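Phosphoribosylaminoimidazole-succinocarboxamide synthase (Saccharomyces cerevisiae, PDB 2CNQ) catalyses the ATP-dependent joining of L-aspartate to the carboxylate of the purine precursor CAIR, giving SAICAR, in de novo IMP biosynthesis. Local coordinates at residues R287-A290 against K291-A295; P176-A179 against A180-G184; K97-T100 against Q101-R105. All coordinates share one frame; numbering follows the deposited sequence. Where two conformers were deposited one is given.

Contact 1: R287-A290 against K291-A295; sequences RTRA and KYIEA. With SO4 (sulfate ion), chain J.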
loop_
_atom_site.group_PDB
_atom_site.type_symbol
_atom_site.label_atom_id
_atom_site.label_comp_id
_atom_site.label_asym_id
_atom_site.label_seq_id
_atom_site.Cartn_x
_atom_site.Cartn_y
_atom_site.Cartn_z
ATOM N N ARG A 287 5.342 -15.773 -9.970
ATOM C CA ARG A 287 4.687 -16.169 -8.743
ATOM C C ARG A 287 4.227 -14.961 -7.969
ATOM O O ARG A 287 3.181 -14.960 -7.371
ATOM C CB ARG A 287 5.633 -17.023 -7.932
ATOM C CG ARG A 287 5.768 -18.412 -8.537
ATOM C CD ARG A 287 6.963 -19.159 -8.021
ATOM N NE ARG A 287 6.783 -19.522 -6.635
ATOM C CZ ARG A 287 7.752 -20.027 -5.881
ATOM N NH1 ARG A 287 8.968 -20.217 -6.378
ATOM N NH2 ARG A 287 7.508 -20.326 -4.620
ATOM N N THR A 288 5.039 -13.931 -7.988
ATOM C CA THR A 288 4.647 -12.713 -7.331
ATOM C C THR A 288 3.429 -12.139 -8.001
ATOM O O THR A 288 2.472 -11.768 -7.366
ATOM C CB THR A 288 5.779 -11.704 -7.394
ATOM O OG1 THR A 288 6.890 -12.237 -6.698
ATOM C CG2 THR A 288 5.409 -10.432 -6.733
ATOM N N ARG A 289 3.480 -12.041 -9.314
ATOM C CA ARG A 289 2.400 -11.484 -10.054
ATOM C C ARG A 289 1.129 -12.246 -9.750
ATOM O O ARG A 289 0.083 -11.677 -9.539
ATOM C CB ARG A 289 2.719 -11.527 -11.517
ATOM C CG ARG A 289 1.767 -10.717 -12.347
ATOM C CD ARG A 289 2.180 -10.772 -13.780
ATOM N NE ARG A 289 1.384 -9.927 -14.624
ATOM C CZ ARG A 289 0.265 -10.285 -15.213
ATOM N NH1 ARG A 289 -0.229 -11.477 -15.062
ATOM N NH2 ARG A 289 -0.356 -9.415 -15.973
ATOM N N ALA A 290 1.237 -13.550 -9.758
ATOM C CA ALA A 290 0.065 -14.369 -9.566
ATOM C C ALA A 290 -0.475 -14.220 -8.190
ATOM O O ALA A 290 -1.672 -14.248 -7.998
ATOM C CB ALA A 290 0.378 -15.797 -9.866
ATOM N N LYS A 291 0.376 -14.107 -7.198
ATOM C CA LYS A 291 -0.099 -13.891 -5.849
ATOM C C LYS A 291 -0.837 -12.598 -5.749
ATOM O O LYS A 291 -1.857 -12.521 -5.101
ATOM C CB LYS A 291 1.077 -13.914 -4.900
ATOM C CG LYS A 291 1.503 -15.306 -4.575
ATOM C CD LYS A 291 2.825 -15.310 -3.794
ATOM C CE LYS A 291 3.255 -16.663 -3.337
ATOM N NZ LYS A 291 2.250 -17.333 -2.495
ATOM N N TYR A 292 -0.301 -11.548 -6.353
ATOM C CA TYR A 292 -0.958 -10.273 -6.295
ATOM C C TYR A 292 -2.293 -10.372 -6.953
ATOM O O TYR A 292 -3.263 -9.822 -6.462
ATOM C CB TYR A 292 -0.135 -9.206 -6.982
ATOM C CG TYR A 292 0.926 -8.587 -6.130
ATOM C CD1 TYR A 292 1.020 -7.225 -6.082
ATOM C CD2 TYR A 292 1.823 -9.335 -5.400
ATOM C CE1 TYR A 292 1.989 -6.611 -5.331
ATOM C CE2 TYR A 292 2.796 -8.733 -4.659
ATOM C CZ TYR A 292 2.882 -7.368 -4.639
ATOM O OH TYR A 292 3.869 -6.828 -3.905
ATOM N N ILE A 293 -2.341 -11.024 -8.100
ATOM C CA ILE A 293 -3.605 -11.123 -8.803
ATOM C C ILE A 293 -4.591 -11.935 -8.012
ATOM O O ILE A 293 -5.751 -11.611 -8.005
ATOM C CB ILE A 293 -3.352 -11.661 -10.202
ATOM C CG1 ILE A 293 -2.716 -10.560 -11.036
ATOM C CG2 ILE A 293 -4.634 -12.140 -10.824
ATOM C CD1 ILE A 293 -2.120 -11.023 -12.327
ATOM N N GLU A 294 -4.144 -12.976 -7.340
ATOM C CA GLU A 294 -5.063 -13.741 -6.534
ATOM C C GLU A 294 -5.627 -12.896 -5.428
ATOM O O GLU A 294 -6.804 -12.946 -5.152
ATOM C CB GLU A 294 -4.377 -14.963 -6.004
ATOM C CG GLU A 294 -5.257 -15.831 -5.151
ATOM C CD GLU A 294 -6.393 -16.492 -5.893
ATOM O OE1 GLU A 294 -7.165 -17.174 -5.218
ATOM O OE2 GLU A 294 -6.475 -16.429 -7.110
ATOM N N ALA A 295 -4.784 -12.113 -4.780
ATOM C CA ALA A 295 -5.292 -11.219 -3.777
ATOM C C ALA A 295 -6.312 -10.296 -4.393
ATOM O O ALA A 295 -7.363 -10.072 -3.836
ATOM C CB ALA A 295 -4.195 -10.435 -3.155
HETATM S S SO4 J . -2.764 -11.884 -17.472
HETATM O O1 SO4 J . -1.816 -12.392 -18.459
HETATM O O2 SO4 J . -4.125 -12.059 -17.956
HETATM O O3 SO4 J . -2.533 -12.552 -16.207
HETATM O O4 SO4 J . -2.560 -10.451 -17.290
#
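On the C-terminal helix 282-300, Arg289 and Ile293 lie one turn apart beside a bound sulfate ion. With CG anti to the backbone N (chi1 -168°) and the chain extended from CG to NE, Arg289 carries its guanidinium past Ile293 to the sulfate. Two nearly straight bonds grip the ion: Arg289 NH1 to sulfate O3 at 2.8 Å and Arg289 NH2 to sulfate O4 at 2.8 Å. Both sulfate oxygens sit at the edge of the group. Over one guanidinium face lies Ile293 CD1, 3.4 Å from Arg289 NH1. Two protein partners also hold the group: NE donates to Pro51 O, and NH2 forms a salt bridge with Glu52. With an alanine here, the sulfate is likely to lose this two-pronged grip, Glu52 this charged partner, and Ile293 CD1 the flat group against it. The sulfate probably comes from the crystallisation liquor, and Trp304 NE1 also bonds it.

Further round the helix, Thr288 and Tyr292 point the same way, side by side. The methyl CG2 of Thr288 meets Tyr292 CE2 at 3.7 Å. Tyr292 OH hydrogen-bonds Asp239 OD2, in a residue of the AMZ pocket. Underneath, Tyr292 N bonds Thr288 O at 3.0 Å and Ile293 N bonds Arg289 O at 2.9 Å. These i to i+4 bonds and side-chain pairs are typical of an alpha-helix with one buried flank.

Contact 2: P176-A179 against A180-G184; sequences PAQA and AELVG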
loop_
_atom_site.group_PDB
_atom_site.type_symbol
_atom_site.label_atom_id
_atom_site.label_comp_id
_atom_site.label_asym_id
_atom_site.label_seq_id
_atom_site.Cartn_x
_atom_site.Cartn_y
_atom_site.Cartn_z
ATOM N N PRO A 176 2.863 4.886 19.072
ATOM C CA PRO A 176 1.875 5.919 18.908
ATOM C C PRO A 176 2.235 7.189 19.613
ATOM O O PRO A 176 1.984 8.256 19.104
ATOM C CB PRO A 176 0.622 5.271 19.440
ATOM C CG PRO A 176 0.831 3.811 19.180
ATOM C CD PRO A 176 2.274 3.613 19.469
ATOM N N ALA A 177 2.876 7.081 20.759
ATOM C CA ALA A 177 3.271 8.282 21.451
ATOM C C ALA A 177 4.253 9.073 20.649
ATOM O O ALA A 177 4.166 10.278 20.552
ATOM C CB ALA A 177 3.824 7.930 22.796
ATOM N N GLN A 178 5.215 8.405 20.044
ATOM C CA GLN A 178 6.154 9.115 19.204
ATOM C C GLN A 178 5.487 9.656 17.979
ATOM O O GLN A 178 5.795 10.741 17.543
ATOM C CB GLN A 178 7.315 8.223 18.884
ATOM C CG GLN A 178 8.326 8.843 17.961
ATOM C CD GLN A 178 8.951 10.077 18.499
ATOM O OE1 GLN A 178 9.328 10.135 19.664
ATOM N NE2 GLN A 178 9.170 11.038 17.628
ATOM N N ALA A 179 4.539 8.929 17.427
ATOM C CA ALA A 179 3.804 9.467 16.324
ATOM C C ALA A 179 3.117 10.746 16.715
ATOM O O ALA A 179 3.088 11.685 15.954
ATOM C CB ALA A 179 2.814 8.479 15.829
ATOM N N ALA A 180 2.586 10.793 17.932
ATOM C CA ALA A 180 1.928 11.991 18.400
ATOM C C ALA A 180 2.924 13.101 18.590
ATOM O O ALA A 180 2.583 14.248 18.413
ATOM C CB ALA A 180 1.207 11.709 19.667
ATOM N N GLU A 181 4.157 12.803 18.925
ATOM C CA GLU A 181 5.173 13.816 18.922
ATOM C C GLU A 181 5.346 14.415 17.563
ATOM O O GLU A 181 5.550 15.607 17.428
ATOM C CB GLU A 181 6.486 13.253 19.391
ATOM C CG GLU A 181 6.483 12.838 20.803
ATOM C CD GLU A 181 6.167 13.952 21.735
ATOM O OE1 GLU A 181 6.792 15.026 21.595
ATOM O OE2 GLU A 181 5.306 13.787 22.621
ATOM N N LEU A 182 5.288 13.596 16.537
ATOM C CA LEU A 182 5.472 14.070 15.209
ATOM C C LEU A 182 4.304 14.808 14.666
ATOM O O LEU A 182 4.475 15.801 13.983
ATOM C CB LEU A 182 5.782 12.911 14.294
ATOM C CG LEU A 182 7.046 12.173 14.594
ATOM C CD1 LEU A 182 7.189 11.029 13.629
ATOM C CD2 LEU A 182 8.246 13.061 14.536
ATOM N N VAL A 183 3.106 14.340 14.932
ATOM C CA VAL A 183 1.953 14.849 14.232
ATOM C C VAL A 183 0.931 15.524 15.089
ATOM O O VAL A 183 -0.021 16.040 14.555
ATOM C CB VAL A 183 1.294 13.803 13.356
ATOM C CG1 VAL A 183 2.349 13.101 12.534
ATOM C CG2 VAL A 183 0.490 12.829 14.164
ATOM N N GLY A 184 1.134 15.502 16.392
ATOM C CA GLY A 184 0.214 16.086 17.306
ATOM C C GLY A 184 -0.632 15.055 17.974
ATOM O O GLY A 184 -0.977 14.050 17.375
HETATM O O HOH W 1 3.322 11.969 22.450
#
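Gln178 bends forward along helix 176-183 and crosses Glu181 at about a right angle. Its CG stands anti to the backbone N, and the bend at chi2 (61°) swings the amide toward the next turn. There Gln178 NE2 lies 3.8 Å from Leu182 CD2 and a similar distance from Glu181 CB. These are van der Waals contacts. The amide and the Glu181 carboxylate are turned 53° apart. Gln178 and Leu182 meet at a slant, with the amide nitrogen against the leucine branch.

The Glu181 chain is bent at chi2, and this brings OE2 within a water's reach of the first turn. The water bridges it to the backbone, donating to Glu181 OE2 at 2.7 Å and to Ala177 O at 2.7 Å. Ala177 O also accepts the helical bond from Glu181 N, at 3.0 Å, so one carbonyl oxygen serves two donors.

Ala179 and Val183 belong to the flank facing the protein. Both rest on Leu117 of strand 113-122 and on Ser188 of helix 185-209. Val183 CG2 approaches Ala179 O to 3.4 Å, and Val183 N bonds the same oxygen at 2.8 Å. Ala180, also against Ser188, has only a methyl to place there.

Gly184 ends the helix. Gly184 N still bonds Ala180 O at 2.8 Å, but the phi of this residue is positive (102°). A side chain in this conformation would collide with Val183 O, so glycine suits the position. The same residue is the N-cap of helix 185-209. The arrangement is typical of a short surface helix terminated by glycine at a helix-to-helix junction.

Contact 3: K97-T100 against Q101-R105; sequences KYKT and QLEDR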
loop_
_atom_site.group_PDB
_atom_site.type_symbol
_atom_site.label_atom_id
_atom_site.label_comp_id
_atom_site.label_asym_id
_atom_site.label_seq_id
_atom_site.Cartn_x
_atom_site.Cartn_y
_atom_site.Cartn_z
ATOM N N LYS A 97 2.050 6.766 -27.416
ATOM C CA LYS A 97 3.319 6.644 -26.774
ATOM C C LYS A 97 3.194 6.891 -25.300
ATOM O O LYS A 97 3.914 6.314 -24.513
ATOM C CB LYS A 97 4.263 7.659 -27.362
ATOM C CG LYS A 97 5.642 7.648 -26.820
ATOM C CD LYS A 97 6.446 8.792 -27.393
ATOM C CE LYS A 97 6.736 8.639 -28.826
ATOM N NZ LYS A 97 7.637 9.687 -29.290
ATOM N N TYR A 98 2.308 7.783 -24.921
ATOM C CA TYR A 98 2.095 8.113 -23.530
ATOM C C TYR A 98 0.965 7.360 -22.942
ATOM O O TYR A 98 1.046 6.903 -21.823
ATOM C CB TYR A 98 1.873 9.607 -23.403
ATOM C CG TYR A 98 2.979 10.378 -24.045
ATOM C CD1 TYR A 98 4.269 10.289 -23.578
ATOM C CD2 TYR A 98 2.732 11.124 -25.175
ATOM C CE1 TYR A 98 5.284 10.933 -24.204
ATOM C CE2 TYR A 98 3.754 11.788 -25.807
ATOM C CZ TYR A 98 5.023 11.664 -25.344
ATOM O OH TYR A 98 6.020 12.330 -25.993
ATOM N N LYS A 99 -0.128 7.237 -23.670
ATOM C CA LYS A 99 -1.285 6.610 -23.112
ATOM C C LYS A 99 -0.989 5.198 -22.687
ATOM O O LYS A 99 -1.464 4.736 -21.672
ATOM C CB LYS A 99 -2.424 6.685 -24.072
ATOM C CG LYS A 99 -3.693 6.272 -23.439
ATOM C CD LYS A 99 -4.851 6.425 -24.356
ATOM C CE LYS A 99 -6.120 6.262 -23.612
ATOM N NZ LYS A 99 -7.173 5.944 -24.589
ATOM N N THR A 100 -0.194 4.504 -23.448
ATOM C CA THR A 100 0.111 3.139 -23.087
ATOM C C THR A 100 0.901 3.069 -21.800
ATOM O O THR A 100 0.872 2.065 -21.132
ATOM C CB THR A 100 0.861 2.442 -24.179
ATOM O OG1 THR A 100 2.035 3.171 -24.440
ATOM C CG2 THR A 100 0.025 2.248 -25.406
ATOM N N GLN A 101 1.617 4.115 -21.471
ATOM C CA GLN A 101 2.364 4.155 -20.260
ATOM C C GLN A 101 1.549 4.563 -19.064
ATOM O O GLN A 101 2.054 4.482 -17.929
ATOM C CB GLN A 101 3.469 5.176 -20.370
ATOM C CG GLN A 101 4.423 4.917 -21.460
ATOM C CD GLN A 101 5.526 5.906 -21.391
ATOM O OE1 GLN A 101 6.301 5.873 -20.447
ATOM N NE2 GLN A 101 5.558 6.855 -22.299
ATOM N N LEU A 102 0.357 5.068 -19.296
ATOM C CA LEU A 102 -0.419 5.649 -18.249
ATOM C C LEU A 102 -1.704 4.942 -17.993
ATOM O O LEU A 102 -2.208 4.962 -16.892
ATOM C CB LEU A 102 -0.708 7.091 -18.605
ATOM C CG LEU A 102 0.525 7.977 -18.698
ATOM C CD1 LEU A 102 0.120 9.329 -19.191
ATOM C CD2 LEU A 102 1.221 8.061 -17.364
ATOM N N GLU A 103 -2.310 4.388 -19.021
ATOM C CA GLU A 103 -3.646 3.915 -18.868
ATOM C C GLU A 103 -3.697 2.791 -17.864
ATOM O O GLU A 103 -2.833 1.947 -17.806
ATOM C CB GLU A 103 -4.215 3.502 -20.204
ATOM C CG GLU A 103 -3.518 2.316 -20.822
ATOM C CD GLU A 103 -3.872 2.105 -22.255
ATOM O OE1 GLU A 103 -4.786 2.763 -22.766
ATOM O OE2 GLU A 103 -3.208 1.278 -22.894
ATOM N N ASP A 104 -4.750 2.821 -17.070
ATOM C CA ASP A 104 -5.080 1.818 -16.080
ATOM C C ASP A 104 -4.177 1.770 -14.903
ATOM O O ASP A 104 -4.458 1.023 -13.982
ATOM C CB ASP A 104 -5.203 0.441 -16.709
ATOM C CG ASP A 104 -6.275 0.402 -17.715
ATOM O OD1 ASP A 104 -6.014 -0.059 -18.827
ATOM O OD2 ASP A 104 -7.381 0.842 -17.374
ATOM N N ARG A 105 -3.141 2.577 -14.884
ATOM C CA ARG A 105 -2.206 2.554 -13.786
ATOM C C ARG A 105 -2.019 3.937 -13.223
ATOM O O ARG A 105 -1.105 4.168 -12.472
ATOM C CB ARG A 105 -0.874 2.014 -14.222
ATOM C CG ARG A 105 -0.264 2.795 -15.333
ATOM C CD ARG A 105 1.082 2.328 -15.703
ATOM N NE ARG A 105 1.088 1.000 -16.269
ATOM C CZ ARG A 105 1.605 -0.077 -15.712
ATOM N NH1 ARG A 105 2.113 -0.049 -14.523
ATOM N NH2 ARG A 105 1.629 -1.209 -16.373
HETATM O O HOH W 2 -5.887 3.398 -25.024
HETATM O O HOH W 3 -0.319 1.294 -18.711
#
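Gln101 reaches back across the last turn of helix 96-102 to the backbone of Lys97. Gln101 NE2 donates to Lys97 O at 2.8 Å in a fairly straight bond (163°), and the oxygen lies in the amide plane. CG is anti to the carbonyl carbon (chi1 -60°), and the extended chain beyond it lays the amide beside the Tyr98 ring, the two pointing the same way. The other end of the amide, OE1, accepts from Glu7 N. Both ends are thus held. Gln101 N bonds Tyr98 O at 2.9 Å, from above the carbonyl plane.

Leu102 follows. Its CG packs against Tyr98 O, and its side chain lies inward on Phe86 and on Leu32 and Val34 of strand 30-35. Leu102 N donates to Lys99 O at 3.0 Å, likewise from above. These i to i+3 bonds mark a weakly bonded last turn.

Glu103 N bonds the same oxygen at 2.8 Å, so Lys99 O takes two backbone donors. The Glu103 side chain crosses Lys99 at about a right angle, with OE1 3.7 Å from Lys99 CG. The charged ends stay beyond a salt bridge. A water joins them, accepting from Lys99 NZ at 2.9 Å and donating to Glu103 OE1 at 2.6 Å.

Asp104 forms a salt bridge with Lys59. Arg105 closes the turn. A second water in its guanidinium plane accepts from NE and donates to Thr100 O and Glu103 O. Arg105 NH1 pairs with Asp37. The helix unwinds through a type II beta turn, Leu102 to Arg105, as at a helix-to-strand connection, leading here into strand 106-110.

The three contacts are local arrangements on separate helices. Contact 3 comes first along the chain, then contact 2, then contact 1. Contacts 1 and 3 are the closest pair, with nearest atoms about 8 Å apart and centres 22 Å apart. Contact 2 lies across the chain's centre from both, 35 Å from contact 1 and 39 Å from contact 3 between centres. Each lies near a different bound molecule, contact 2 the nearest. The side chain of Tyr292 is about 8 Å from a bound ADP. Gly184 is about 4 Å from a succinic acid. The side chain of Leu102 is about 9 Å from the bound AMP, whose pocket includes Ser106, just after contact 3.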